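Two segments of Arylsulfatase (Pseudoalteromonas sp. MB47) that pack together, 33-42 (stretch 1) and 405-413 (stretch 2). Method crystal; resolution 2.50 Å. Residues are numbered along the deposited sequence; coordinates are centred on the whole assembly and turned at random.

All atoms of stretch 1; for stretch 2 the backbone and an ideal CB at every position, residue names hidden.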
# COMPACT_ATOMS: atom_id res chain seq x y z
N GLN A 33 49.16 -4.75 12.93
CA GLN A 33 48.92 -5.17 11.56
C GLN A 33 49.84 -4.44 10.59
O GLN A 33 50.32 -5.02 9.61
CB GLN A 33 47.45 -4.93 11.19
CG GLN A 33 46.47 -5.79 11.98
CD GLN A 33 45.01 -5.42 11.76
OE1 GLN A 33 44.18 -5.58 12.65
NE2 GLN A 33 44.70 -4.94 10.56
N GLU A 34 50.12 -3.16 10.86
CA GLU A 34 51.01 -2.39 9.99
C GLU A 34 52.43 -2.95 10.02
O GLU A 34 53.10 -2.98 8.98
CB GLU A 34 50.99 -0.92 10.41
CG GLU A 34 51.98 -0.02 9.67
CD GLU A 34 51.68 0.11 8.19
OE1 GLU A 34 50.58 -0.29 7.75
OE2 GLU A 34 52.56 0.62 7.45
N LYS A 35 52.90 -3.38 11.19
CA LYS A 35 54.21 -4.02 11.25
C LYS A 35 54.26 -5.26 10.36
O LYS A 35 55.24 -5.48 9.63
CB LYS A 35 54.56 -4.40 12.69
CG LYS A 35 55.13 -3.26 13.51
CD LYS A 35 55.46 -3.73 14.92
CE LYS A 35 55.25 -2.63 15.94
NZ LYS A 35 55.38 -3.13 17.34
N VAL A 36 53.21 -6.09 10.42
CA VAL A 36 53.16 -7.28 9.57
C VAL A 36 53.16 -6.89 8.10
O VAL A 36 53.88 -7.48 7.29
CB VAL A 36 51.93 -8.13 9.92
CG1 VAL A 36 51.62 -9.10 8.80
CG2 VAL A 36 52.16 -8.88 11.22
N ALA A 37 52.36 -5.89 7.74
CA ALA A 37 52.28 -5.49 6.34
C ALA A 37 53.60 -4.93 5.83
O ALA A 37 54.02 -5.23 4.71
CB ALA A 37 51.16 -4.46 6.15
N VAL A 38 54.28 -4.12 6.65
CA VAL A 38 55.56 -3.55 6.24
C VAL A 38 56.58 -4.66 6.01
O VAL A 38 57.38 -4.60 5.06
CB VAL A 38 56.05 -2.53 7.28
CG1 VAL A 38 57.51 -2.18 7.03
CG2 VAL A 38 55.19 -1.28 7.26
N SER A 39 56.58 -5.68 6.86
CA SER A 39 57.53 -6.77 6.71
C SER A 39 57.24 -7.60 5.47
O SER A 39 58.16 -7.98 4.73
CB SER A 39 57.51 -7.66 7.96
OG SER A 39 58.23 -8.86 7.74
N LYS A 40 55.96 -7.89 5.21
CA LYS A 40 55.61 -8.67 4.03
C LYS A 40 55.97 -7.93 2.75
O LYS A 40 56.49 -8.53 1.80
CB LYS A 40 54.12 -9.00 4.05
CG LYS A 40 53.72 -10.07 5.04
CD LYS A 40 52.21 -10.27 5.04
CE LYS A 40 51.83 -11.57 5.72
NZ LYS A 40 50.36 -11.80 5.66
N LEU A 41 55.71 -6.63 2.70
CA LEU A 41 56.05 -5.85 1.51
C LEU A 41 57.56 -5.74 1.34
O LEU A 41 58.06 -5.83 0.22
CB LEU A 41 55.42 -4.46 1.60
CG LEU A 41 53.90 -4.40 1.41
CD1 LEU A 41 53.35 -3.06 1.87
CD2 LEU A 41 53.53 -4.65 -0.05
N LYS A 42 58.29 -5.56 2.44
CA LYS A 42 59.74 -5.44 2.36
C LYS A 42 60.37 -6.71 1.78
O LYS A 42 61.17 -6.65 0.85
CB LYS A 42 60.32 -5.13 3.74
CG LYS A 42 61.83 -4.93 3.77
CD LYS A 42 62.28 -4.50 5.17
CE LYS A 42 63.67 -3.88 5.16
NZ LYS A 42 64.75 -4.88 4.94
N UNK A 405 44.34 0.72 3.23
CA UNK A 405 43.93 -0.50 3.89
C UNK A 405 44.96 -1.62 3.77
O UNK A 405 44.63 -2.79 3.97
CB UNK A 405 42.59 -0.97 3.32
N UNK A 406 46.20 -1.28 3.43
CA UNK A 406 47.23 -2.31 3.28
C UNK A 406 47.39 -3.13 4.56
O UNK A 406 47.54 -4.35 4.50
CB UNK A 406 48.57 -1.67 2.90
N UNK A 407 47.35 -2.47 5.72
CA UNK A 407 47.42 -3.18 6.99
C UNK A 407 46.20 -4.05 7.23
O UNK A 407 46.27 -5.01 8.01
CB UNK A 407 47.58 -2.18 8.14
N UNK A 408 45.07 -3.73 6.59
CA UNK A 408 43.86 -4.54 6.73
C UNK A 408 43.90 -5.75 5.81
O UNK A 408 43.54 -6.86 6.22
CB UNK A 408 42.62 -3.70 6.43
N UNK A 409 44.36 -5.57 4.56
CA UNK A 409 44.35 -6.65 3.59
C UNK A 409 45.47 -7.66 3.82
O UNK A 409 45.32 -8.83 3.46
CB UNK A 409 44.46 -6.07 2.18
N UNK A 410 46.60 -7.23 4.39
CA UNK A 410 47.76 -8.10 4.54
C UNK A 410 47.88 -8.71 5.93
O UNK A 410 48.84 -9.46 6.17
CB UNK A 410 49.03 -7.32 4.22
N UNK A 411 46.95 -8.43 6.83
CA UNK A 411 46.95 -9.02 8.16
C UNK A 411 45.96 -10.19 8.20
O UNK A 411 44.85 -10.09 7.67
CB UNK A 411 46.60 -7.97 9.22
N UNK A 412 46.37 -11.28 8.84
CA UNK A 412 45.48 -12.41 9.04
C UNK A 412 44.31 -11.99 9.92
O UNK A 412 44.50 -11.61 11.08
CB UNK A 412 46.23 -13.59 9.66
N UNK A 413 43.10 -12.06 9.37
CA UNK A 413 41.88 -11.66 10.08
C UNK A 413 42.05 -10.27 10.69
O UNK A 413 41.71 -10.02 11.85
CB UNK A 413 41.53 -12.68 11.17

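Stretch 1 is a continuous helix that turns Gln33, Val36, Ala37, Lys40 and Leu41 toward the second segment, and this face limits the choice at the positions that pack against it. Position 405 has no atom of stretch 1 within 5.5 Å of its ideal CB; many residues would do, and it is Gln405, the N-cap of the short helix that follows.

At position 406 CA-to-CB points toward stretch 1, and the ideal CB lies 5.0 Å from the CB of Ala37 and 5.1 Å from CD1 of Leu41. That spacing leaves room for a small or medium side chain with an apolar branch, such as valine, threonine or isoleucine. The residue is Thr406; its CG2 packs 3.8 Å from CD1 of Leu41 and 4.0 Å from CB of Ala37.

Position 407 is tighter. Here the backbones come closest, the CA atoms of Glu34 and position 407 being 4.7 Å apart, and the ideal CB already sits 3.6 Å from OE1 of Glu34. A very small residue suits it, alanine or glycine. It is Ala407, whose carbonyl O also accepts a hydrogen bond from NE2 of Gln33 at 3.0 Å, with an N-H...O angle of 156°.

Positions 408 and 409 direct CA-to-CB away from stretch 1, which therefore says little about their identity; large apolar residues are among those allowed, and they are Phe408 and Leu409.

Position 410 again points toward the helix, its ideal CB 4.1 Å from CB of Ala37 and 4.4 Å from CD of Lys40. The small side chain of Ala37 leaves space beside Leu41, favouring a medium apolar residue such as leucine or methionine. Leu410 adopts the m,t rotamer and brings CD1 to 3.9 Å from CB of Ala37 and 4.0 Å from CG of Leu41. Its backbone contributes as well: the extended side chain of Lys40 lets NZ donate a hydrogen bond to O of Leu410 at 2.8 Å.

At position 411 the ideal CB is only 3.5 Å from CG of Gln33; a small residue fits this close approach, and Ala411 rests its methyl against the Gln33 side chain.

Position 412 points sideways, but the nearby lysine ammonium would favour an acidic or polar residue. Asp412 carries OD1 to 4.4 Å from NZ of Lys40, too far for a salt bridge. Position 413 points away, and its positive phi of 50° would suit glycine, asparagine or aspartate; it is Asn413.

Stretch 2 405-413: QTAFLLADN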
# COMPACT_ATOMS: atom_id res chain seq x y z
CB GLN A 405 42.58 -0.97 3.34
CG GLN A 405 41.42 -0.04 3.61
CD GLN A 405 40.88 -0.17 5.02
OE1 GLN A 405 41.57 -0.64 5.92
NE2 GLN A 405 39.63 0.24 5.22
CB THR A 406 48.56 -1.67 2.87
OG1 THR A 406 48.42 -1.07 1.58
CG2 THR A 406 49.66 -2.71 2.84
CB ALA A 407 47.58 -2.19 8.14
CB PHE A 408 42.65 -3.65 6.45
CG PHE A 408 41.35 -4.39 6.35
CD1 PHE A 408 40.90 -5.20 7.38
CD2 PHE A 408 40.54 -4.24 5.23
CE1 PHE A 408 39.69 -5.86 7.29
CE2 PHE A 408 39.33 -4.90 5.13
CZ PHE A 408 38.90 -5.71 6.16
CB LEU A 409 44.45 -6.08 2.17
CG LEU A 409 43.28 -5.23 1.68
CD1 LEU A 409 43.61 -4.60 0.33
CD2 LEU A 409 42.02 -6.06 1.58
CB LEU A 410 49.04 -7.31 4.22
CG LEU A 410 49.11 -6.67 2.84
CD1 LEU A 410 50.45 -6.00 2.62
CD2 LEU A 410 48.84 -7.69 1.75
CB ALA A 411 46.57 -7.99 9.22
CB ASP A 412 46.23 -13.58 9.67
CG ASP A 412 47.16 -14.28 8.69
OD1 ASP A 412 47.05 -14.01 7.47
OD2 ASP A 412 48.00 -15.09 9.14
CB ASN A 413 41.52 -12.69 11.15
CG ASN A 413 41.65 -14.11 10.65
OD1 ASN A 413 40.85 -14.57 9.83
ND2 ASN A 413 42.67 -14.82 11.13
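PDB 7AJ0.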